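Local coordinates for protein putative hexose oxidase (Nonomuraea sp. ATCC 39727, PDB 5AWV) that is a putative FAD-linked hexose oxidase that carries a covalently attached flavin and binds the glycopeptide antibiotic teicoplanin, whose sugar it probably oxidises, at residues Ile105-Asp117 / Ile125-Leu138. Numbering follows the deposited sequence.
Sequences IIDMSLLTEIAYD and IEPGNTLSEVYEKL
Ile114 projects from the start of strand 114-117 onto the carboxamide of Asn129 and the helix that follows it. With CG1 anti to the carbonyl carbon (chi1 -54°) and the arm extended beyond it, Ile114 CD1 lies 3.5 Å from Asn129 OD1 and 3.8 Å from Val134 CA, while CG2 touches Lys137 CG on one flank and, roughly perpendicular to that, Leu138 CD2. Lys137 runs past Ile114 in the opposite direction and bends so that NZ hydrogen-bonds to Ile114 O at 3.1 Å, in the carbonyl plane. The Asn129 amide is fixed by two bonds from ND2: one to Glu126 O in its own turn and one to Glu113 O, which it meets from well above the carbonyl plane. Glu113 O also accepts from Glu126 N, at 3.0 Å and nearly head-on. The extended Glu126 side chain crosses that of Leu111 at about a right angle, and OE1 takes Glu113 N at 2.9 Å by a straight N-H (167°), the donor standing above the carboxylate plane. Gly128 N closes on Leu111 O, joining the two type I turns, and Met108 CE touches Pro127 CG beside the bound FAD. Within the PCMH-type FAD-binding domain, the contact thus joins these two pocket-lining residues to the edge of the five-stranded antiparallel sheet, where strand 114-117 pairs with strand 122-125; helix 131-142 crosses beside it, helix 156-161 packs on Ile125, Asn129 and Val134, and Leu110 of the second subunit reaches Lys137.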
ATOM      1  N   ILE A 105     -15.519  11.876  -2.081  1.00 20.57           N
ATOM      2  CA  ILE A 105     -14.690  10.687  -1.809  1.00 19.66           C
ATOM      3  C   ILE A 105     -15.550   9.444  -1.867  1.00 19.08           C
ATOM      4  O   ILE A 105     -16.588   9.388  -1.217  1.00 24.34           O
ATOM      5  CB  ILE A 105     -13.978  10.824  -0.444  1.00 19.75           C
ATOM      6  CG1 ILE A 105     -13.072  12.015  -0.513  1.00 19.17           C
ATOM      7  CG2 ILE A 105     -13.196   9.539  -0.132  1.00 18.76           C
ATOM      8  CD1 ILE A 105     -12.341  12.344   0.754  1.00 22.45           C
ATOM      9  N   ILE A 106     -15.215   8.483  -2.722  1.00 15.73           N
ATOM     10  CA  ILE A 106     -15.793   7.185  -2.625  1.00 17.12           C
ATOM     11  C   ILE A 106     -14.911   6.349  -1.642  1.00 17.36           C
ATOM     12  O   ILE A 106     -13.775   5.980  -1.958  1.00 17.18           O
ATOM     13  CB  ILE A 106     -15.936   6.500  -3.981  1.00 17.91           C
ATOM     14  CG1 ILE A 106     -16.833   7.396  -4.882  1.00 20.76           C
ATOM     15  CG2 ILE A 106     -16.521   5.123  -3.813  1.00 18.99           C
ATOM     16  CD1 ILE A 106     -16.973   6.901  -6.312  1.00 22.91           C
ATOM     17  N   ASP A 107     -15.503   6.024  -0.500  1.00 15.38           N
ATOM     18  CA  ASP A 107     -14.807   5.400   0.597  1.00 17.65           C
ATOM     19  C   ASP A 107     -15.149   3.920   0.598  1.00 17.17           C
ATOM     20  O   ASP A 107     -16.318   3.552   0.648  1.00 19.44           O
ATOM     21  CB  ASP A 107     -15.175   6.074   1.917  1.00 18.91           C
ATOM     22  CG  ASP A 107     -14.343   5.537   3.107  1.00 21.54           C
ATOM     23  OD1 ASP A 107     -14.276   4.287   3.264  1.00 20.20           O
ATOM     24  OD2 ASP A 107     -13.723   6.370   3.803  1.00 23.12           O
ATOM     25  N   MET A 108     -14.130   3.068   0.519  1.00 16.86           N
ATOM     26  CA  MET A 108     -14.307   1.621   0.363  1.00 16.46           C
ATOM     27  C   MET A 108     -14.331   0.793   1.633  1.00 16.43           C
ATOM     28  O   MET A 108     -14.304  -0.476   1.555  1.00 16.40           O
ATOM     29  CB  MET A 108     -13.244   1.060  -0.545  1.00 18.95           C
ATOM     30  CG  MET A 108     -13.058   1.805  -1.887  1.00 24.11           C
ATOM     31  SD  MET A 108     -14.465   1.841  -3.022  1.00 23.83           S
ATOM     32  CE  MET A 108     -14.068   0.404  -3.924  1.00 22.43           C
ATOM     33  N   SER A 109     -14.448   1.464   2.755  1.00 17.26           N
ATOM     34  CA  SER A 109     -14.387   0.879   4.112  1.00 20.10           C
ATOM     35  C   SER A 109     -15.298  -0.350   4.294  1.00 21.14           C
ATOM     36  O   SER A 109     -14.932  -1.313   5.024  1.00 18.63           O
ATOM     37  CB  SER A 109     -14.848   1.880   5.160  1.00 20.80           C
ATOM     38  OG  SER A 109     -13.981   2.941   5.425  1.00 22.20           O
ATOM     39  N   LEU A 110     -16.482  -0.316   3.682  1.00 20.79           N
ATOM     40  CA  LEU A 110     -17.413  -1.446   3.794  1.00 21.79           C
ATOM     41  C   LEU A 110     -17.048  -2.643   2.932  1.00 23.12           C
ATOM     42  O   LEU A 110     -17.605  -3.717   3.167  1.00 22.32           O
ATOM     43  CB  LEU A 110     -18.850  -0.980   3.522  1.00 22.90           C
ATOM     44  CG  LEU A 110     -19.460   0.085   4.432  1.00 25.45           C
ATOM     45  CD1 LEU A 110     -20.823   0.475   3.930  1.00 31.37           C
ATOM     46  CD2 LEU A 110     -19.620  -0.380   5.864  1.00 31.28           C
ATOM     47  N   LEU A 111     -16.127  -2.512   1.955  1.00 19.94           N
ATOM     48  CA  LEU A 111     -15.785  -3.643   1.073  1.00 20.28           C
ATOM     49  C   LEU A 111     -14.646  -4.457   1.544  1.00 20.93           C
ATOM     50  O   LEU A 111     -13.517  -4.203   1.128  1.00 22.20           O
ATOM     51  CB  LEU A 111     -15.451  -3.139  -0.337  1.00 22.38           C
ATOM     52  CG  LEU A 111     -16.638  -2.574  -1.143  1.00 24.04           C
ATOM     53  CD1 LEU A 111     -16.239  -1.800  -2.408  1.00 25.64           C
ATOM     54  CD2 LEU A 111     -17.663  -3.653  -1.530  1.00 25.19           C
ATOM     55  N   THR A 112     -14.901  -5.478   2.357  1.00 20.60           N
ATOM     56  CA  THR A 112     -13.845  -6.161   3.104  1.00 21.71           C
ATOM     57  C   THR A 112     -13.884  -7.713   2.970  1.00 22.48           C
ATOM     58  O   THR A 112     -13.394  -8.409   3.830  1.00 21.45           O
ATOM     59  CB  THR A 112     -13.906  -5.827   4.603  1.00 25.20           C
ATOM     60  OG1 THR A 112     -15.168  -6.240   5.097  1.00 26.69           O
ATOM     61  CG2 THR A 112     -13.734  -4.408   4.877  1.00 26.34           C
ATOM     62  N   GLU A 113     -14.474  -8.263   1.931  1.00 20.90           N
ATOM     63  CA  GLU A 113     -14.441  -9.733   1.781  1.00 21.54           C
ATOM     64  C   GLU A 113     -13.020 -10.290   1.487  1.00 18.53           C
ATOM     65  O   GLU A 113     -12.245  -9.678   0.748  1.00 16.01           O
ATOM     66  CB  GLU A 113     -15.388 -10.146   0.642  1.00 23.88           C
ATOM     67  CG  GLU A 113     -15.262 -11.621   0.248  1.00 29.29           C
ATOM     68  CD  GLU A 113     -16.571 -12.360   0.193  1.00 47.06           C
ATOM     69  OE1 GLU A 113     -17.004 -12.748  -0.932  1.00 50.96           O
ATOM     70  OE2 GLU A 113     -17.123 -12.586   1.302  1.00 59.34           O
ATOM     71  N   ILE A 114     -12.709 -11.452   2.049  1.00 16.31           N
ATOM     72  CA  ILE A 114     -11.520 -12.195   1.740  1.00 17.99           C
ATOM     73  C   ILE A 114     -11.976 -13.622   1.694  1.00 17.96           C
ATOM     74  O   ILE A 114     -12.470 -14.177   2.730  1.00 17.49           O
ATOM     75  CB  ILE A 114     -10.424 -12.037   2.815  1.00 18.68           C
ATOM     76  CG1 ILE A 114     -10.111 -10.580   3.065  1.00 20.89           C
ATOM     77  CG2 ILE A 114      -9.209 -12.964   2.533  1.00 19.14           C
ATOM     78  CD1 ILE A 114      -9.270 -10.443   4.350  1.00 23.75           C
ATOM     79  N   ALA A 115     -11.884 -14.244   0.538  1.00 16.26           N
ATOM     80  CA  ALA A 115     -12.403 -15.614   0.384  1.00 16.35           C
ATOM     81  C   ALA A 115     -11.857 -16.307  -0.796  1.00 17.02           C
ATOM     82  O   ALA A 115     -11.387 -15.691  -1.777  1.00 16.74           O
ATOM     83  CB  ALA A 115     -13.896 -15.605   0.250  1.00 16.88           C
ATOM     84  N   TYR A 116     -11.820 -17.612  -0.666  1.00 15.99           N
ATOM     85  CA  TYR A 116     -11.507 -18.443  -1.817  1.00 17.94           C
ATOM     86  C   TYR A 116     -12.713 -18.425  -2.788  1.00 19.41           C
ATOM     87  O   TYR A 116     -13.828 -18.662  -2.388  1.00 18.44           O
ATOM     88  CB  TYR A 116     -11.209 -19.850  -1.435  1.00 19.56           C
ATOM     89  CG  TYR A 116     -11.112 -20.734  -2.673  1.00 18.66           C
ATOM     90  CD1 TYR A 116     -10.059 -20.569  -3.608  1.00 19.06           C
ATOM     91  CD2 TYR A 116     -12.079 -21.728  -2.902  1.00 19.20           C
ATOM     92  CE1 TYR A 116      -9.942 -21.379  -4.726  1.00 19.79           C
ATOM     93  CE2 TYR A 116     -11.950 -22.577  -4.010  1.00 22.33           C
ATOM     94  CZ  TYR A 116     -10.895 -22.392  -4.930  1.00 22.26           C
ATOM     95  OH  TYR A 116     -10.819 -23.232  -6.036  1.00 23.56           O
ATOM     96  N   ASP A 117     -12.450 -18.122  -4.053  1.00 17.20           N
ATOM     97  CA  ASP A 117     -13.489 -17.987  -5.067  1.00 20.22           C
ATOM     98  C   ASP A 117     -13.389 -19.118  -6.048  1.00 20.93           C
ATOM     99  O   ASP A 117     -12.529 -19.058  -6.940  1.00 23.66           O
ATOM    100  CB  ASP A 117     -13.316 -16.650  -5.786  1.00 19.93           C
ATOM    101  CG  ASP A 117     -14.409 -16.379  -6.835  1.00 22.91           C
ATOM    102  OD1 ASP A 117     -14.980 -17.354  -7.355  1.00 24.71           O
ATOM    103  OD2 ASP A 117     -14.658 -15.207  -7.118  1.00 21.26           O
ATOM    104  N   ILE A 125      -9.954 -10.677  -2.766  1.00 14.95           N
ATOM    105  CA  ILE A 125      -9.626  -9.699  -1.687  1.00 14.72           C
ATOM    106  C   ILE A 125     -10.164  -8.386  -2.128  1.00 15.27           C
ATOM    107  O   ILE A 125      -9.790  -7.812  -3.194  1.00 15.50           O
ATOM    108  CB  ILE A 125      -8.128  -9.611  -1.449  1.00 16.93           C
ATOM    109  CG1 ILE A 125      -7.572 -11.022  -1.167  1.00 18.10           C
ATOM    110  CG2 ILE A 125      -7.796  -8.756  -0.246  1.00 15.66           C
ATOM    111  CD1 ILE A 125      -6.102 -11.066  -0.922  1.00 20.53           C
ATOM    112  N   GLU A 126     -11.078  -7.867  -1.325  1.00 16.23           N
ATOM    113  CA  GLU A 126     -11.687  -6.577  -1.576  1.00 16.67           C
ATOM    114  C   GLU A 126     -10.829  -5.417  -1.076  1.00 17.38           C
ATOM    115  O   GLU A 126     -10.039  -5.629  -0.167  1.00 13.99           O
ATOM    116  CB  GLU A 126     -13.129  -6.527  -1.002  1.00 18.18           C
ATOM    117  CG  GLU A 126     -14.081  -7.238  -1.918  1.00 19.27           C
ATOM    118  CD  GLU A 126     -15.527  -7.206  -1.481  1.00 24.24           C
ATOM    119  OE1 GLU A 126     -15.805  -6.956  -0.308  1.00 23.64           O
ATOM    120  OE2 GLU A 126     -16.389  -7.471  -2.349  1.00 25.54           O
ATOM    121  N   PRO A 127     -10.906  -4.246  -1.761  1.00 15.37           N
ATOM    122  CA  PRO A 127     -10.050  -3.055  -1.566  1.00 15.65           C
ATOM    123  C   PRO A 127     -10.158  -2.363  -0.212  1.00 14.14           C
ATOM    124  O   PRO A 127      -9.203  -1.771   0.208  1.00 15.19           O
ATOM    125  CB  PRO A 127     -10.466  -2.082  -2.669  1.00 14.59           C
ATOM    126  CG  PRO A 127     -11.858  -2.550  -3.034  1.00 15.68           C
ATOM    127  CD  PRO A 127     -11.941  -4.003  -2.809  1.00 17.20           C
ATOM    128  N   GLY A 128     -11.222  -2.522   0.508  1.00 13.66           N
ATOM    129  CA  GLY A 128     -11.316  -1.904   1.810  1.00 15.73           C
ATOM    130  C   GLY A 128     -10.635  -2.634   2.946  1.00 16.58           C
ATOM    131  O   GLY A 128     -10.517  -2.077   4.066  1.00 18.44           O
ATOM    132  N   ASN A 129     -10.174  -3.852   2.713  1.00 15.31           N
ATOM    133  CA  ASN A 129      -9.380  -4.549   3.700  1.00 16.27           C
ATOM    134  C   ASN A 129      -8.031  -3.843   3.984  1.00 15.39           C
ATOM    135  O   ASN A 129      -7.429  -3.271   3.080  1.00 13.60           O
ATOM    136  CB  ASN A 129      -8.997  -5.959   3.212  1.00 16.34           C
ATOM    137  CG  ASN A 129     -10.138  -6.905   3.250  1.00 16.92           C
ATOM    138  OD1 ASN A 129     -10.595  -7.238   4.328  1.00 17.43           O
ATOM    139  ND2 ASN A 129     -10.629  -7.329   2.089  1.00 16.05           N
ATOM    140  N   THR A 130      -7.559  -3.931   5.210  1.00 14.47           N
ATOM    141  CA  THR A 130      -6.156  -3.599   5.509  1.00 16.01           C
ATOM    142  C   THR A 130      -5.269  -4.792   5.291  1.00 14.55           C
ATOM    143  O   THR A 130      -5.770  -5.936   5.292  1.00 13.07           O
ATOM    144  CB  THR A 130      -6.010  -3.099   6.962  1.00 17.08           C
ATOM    145  OG1 THR A 130      -6.401  -4.124   7.856  1.00 18.27           O
ATOM    146  CG2 THR A 130      -6.899  -1.908   7.221  1.00 21.37           C
ATOM    147  N   LEU A 131      -3.955  -4.552   5.116  1.00 14.60           N
ATOM    148  CA  LEU A 131      -2.969  -5.613   5.080  1.00 16.41           C
ATOM    149  C   LEU A 131      -2.996  -6.497   6.295  1.00 18.12           C
ATOM    150  O   LEU A 131      -2.999  -7.703   6.156  1.00 17.39           O
ATOM    151  CB  LEU A 131      -1.544  -5.076   4.896  1.00 18.76           C
ATOM    152  CG  LEU A 131      -1.325  -4.331   3.556  1.00 21.39           C
ATOM    153  CD1 LEU A 131       0.135  -3.936   3.350  1.00 20.81           C
ATOM    154  CD2 LEU A 131      -1.787  -5.202   2.372  1.00 22.71           C
ATOM    155  N   SER A 132      -3.152  -5.944   7.466  1.00 17.46           N
ATOM    156  CA  SER A 132      -3.260  -6.728   8.673  1.00 19.12           C
ATOM    157  C   SER A 132      -4.425  -7.745   8.615  1.00 18.20           C
ATOM    158  O   SER A 132      -4.268  -8.943   8.957  1.00 15.50           O
ATOM    159  CB  SER A 132      -3.398  -5.762   9.865  1.00 22.82           C
ATOM    160  OG  SER A 132      -3.605  -6.520  11.007  1.00 30.96           O
ATOM    161  N   GLU A 133      -5.594  -7.286   8.142  1.00 16.01           N
ATOM    162  CA  GLU A 133      -6.747  -8.195   8.020  1.00 16.61           C
ATOM    163  C   GLU A 133      -6.476  -9.285   7.018  1.00 15.56           C
ATOM    164  O   GLU A 133      -6.826 -10.421   7.234  1.00 14.08           O
ATOM    165  CB  GLU A 133      -8.018  -7.428   7.638  1.00 19.95           C
ATOM    166  CG  GLU A 133      -8.516  -6.484   8.730  1.00 24.59           C
ATOM    167  CD  GLU A 133      -9.558  -5.416   8.227  1.00 32.57           C
ATOM    168  OE1 GLU A 133      -9.520  -4.880   7.102  1.00 25.72           O
ATOM    169  OE2 GLU A 133     -10.464  -5.086   8.993  1.00 36.41           O
ATOM    170  N   VAL A 134      -5.853  -8.940   5.890  1.00 14.45           N
ATOM    171  CA  VAL A 134      -5.560  -9.883   4.886  1.00 13.01           C
ATOM    172  C   VAL A 134      -4.606 -10.925   5.415  1.00 13.87           C
ATOM    173  O   VAL A 134      -4.795 -12.128   5.168  1.00 15.49           O
ATOM    174  CB  VAL A 134      -4.921  -9.221   3.630  1.00 14.30           C
ATOM    175  CG1 VAL A 134      -4.358 -10.244   2.653  1.00 15.59           C
ATOM    176  CG2 VAL A 134      -5.891  -8.271   2.896  1.00 15.98           C
ATOM    177  N   TYR A 135      -3.520 -10.502   6.019  1.00 12.24           N
ATOM    178  CA  TYR A 135      -2.543 -11.480   6.466  1.00 12.68           C
ATOM    179  C   TYR A 135      -3.111 -12.478   7.472  1.00 13.27           C
ATOM    180  O   TYR A 135      -2.853 -13.661   7.389  1.00 13.91           O
ATOM    181  CB  TYR A 135      -1.319 -10.802   7.053  1.00 15.02           C
ATOM    182  CG  TYR A 135      -0.510  -9.905   6.127  1.00 15.40           C
ATOM    183  CD1 TYR A 135      -0.288 -10.259   4.796  1.00 16.24           C
ATOM    184  CD2 TYR A 135       0.093  -8.748   6.608  1.00 16.52           C
ATOM    185  CE1 TYR A 135       0.437  -9.461   3.947  1.00 16.33           C
ATOM    186  CE2 TYR A 135       0.875  -7.967   5.767  1.00 15.47           C
ATOM    187  CZ  TYR A 135       1.024  -8.315   4.443  1.00 16.86           C
ATOM    188  OH  TYR A 135       1.708  -7.537   3.550  1.00 17.47           O
ATOM    189  N   GLU A 136      -3.835 -11.981   8.437  1.00 14.12           N
ATOM    190  CA  GLU A 136      -4.421 -12.809   9.438  1.00 16.61           C
ATOM    191  C   GLU A 136      -5.403 -13.841   8.848  1.00 17.09           C
ATOM    192  O   GLU A 136      -5.349 -14.992   9.228  1.00 14.62           O
ATOM    193  CB  GLU A 136      -5.071 -11.872  10.468  1.00 20.84           C
ATOM    194  CG  GLU A 136      -5.225 -12.424  11.825  1.00 33.84           C
ATOM    195  CD  GLU A 136      -3.835 -12.644  12.509  1.00 36.07           C
ATOM    196  OE1 GLU A 136      -3.535 -13.850  12.593  1.00 37.97           O
ATOM    197  OE2 GLU A 136      -3.092 -11.642  12.843  1.00 38.24           O
ATOM    198  N   LYS A 137      -6.359 -13.388   8.019  1.00 15.03           N
ATOM    199  CA  LYS A 137      -7.306 -14.286   7.452  1.00 15.48           C
ATOM    200  C   LYS A 137      -6.741 -15.295   6.478  1.00 12.94           C
ATOM    201  O   LYS A 137      -7.155 -16.450   6.444  1.00 13.38           O
ATOM    202  CB  LYS A 137      -8.365 -13.470   6.743  1.00 17.72           C
ATOM    203  CG  LYS A 137      -9.477 -14.233   6.074  1.00 23.22           C
ATOM    204  CD  LYS A 137     -10.473 -14.914   6.983  1.00 27.91           C
ATOM    205  CE  LYS A 137     -11.616 -15.596   6.148  1.00 31.17           C
ATOM    206  NZ  LYS A 137     -12.684 -14.603   5.805  1.00 32.28           N
ATOM    207  N   LEU A 138      -5.852 -14.860   5.613  1.00 12.78           N
ATOM    208  CA  LEU A 138      -5.176 -15.783   4.690  1.00 12.73           C
ATOM    209  C   LEU A 138      -4.392 -16.858   5.479  1.00 13.68           C
ATOM    210  O   LEU A 138      -4.395 -18.046   5.085  1.00 13.88           O
ATOM    211  CB  LEU A 138      -4.275 -15.025   3.735  1.00 12.70           C
ATOM    212  CG  LEU A 138      -4.918 -14.171   2.618  1.00 12.58           C
ATOM    213  CD1 LEU A 138      -3.824 -13.653   1.611  1.00 14.12           C
ATOM    214  CD2 LEU A 138      -5.906 -14.969   1.754  1.00 14.10           C
TER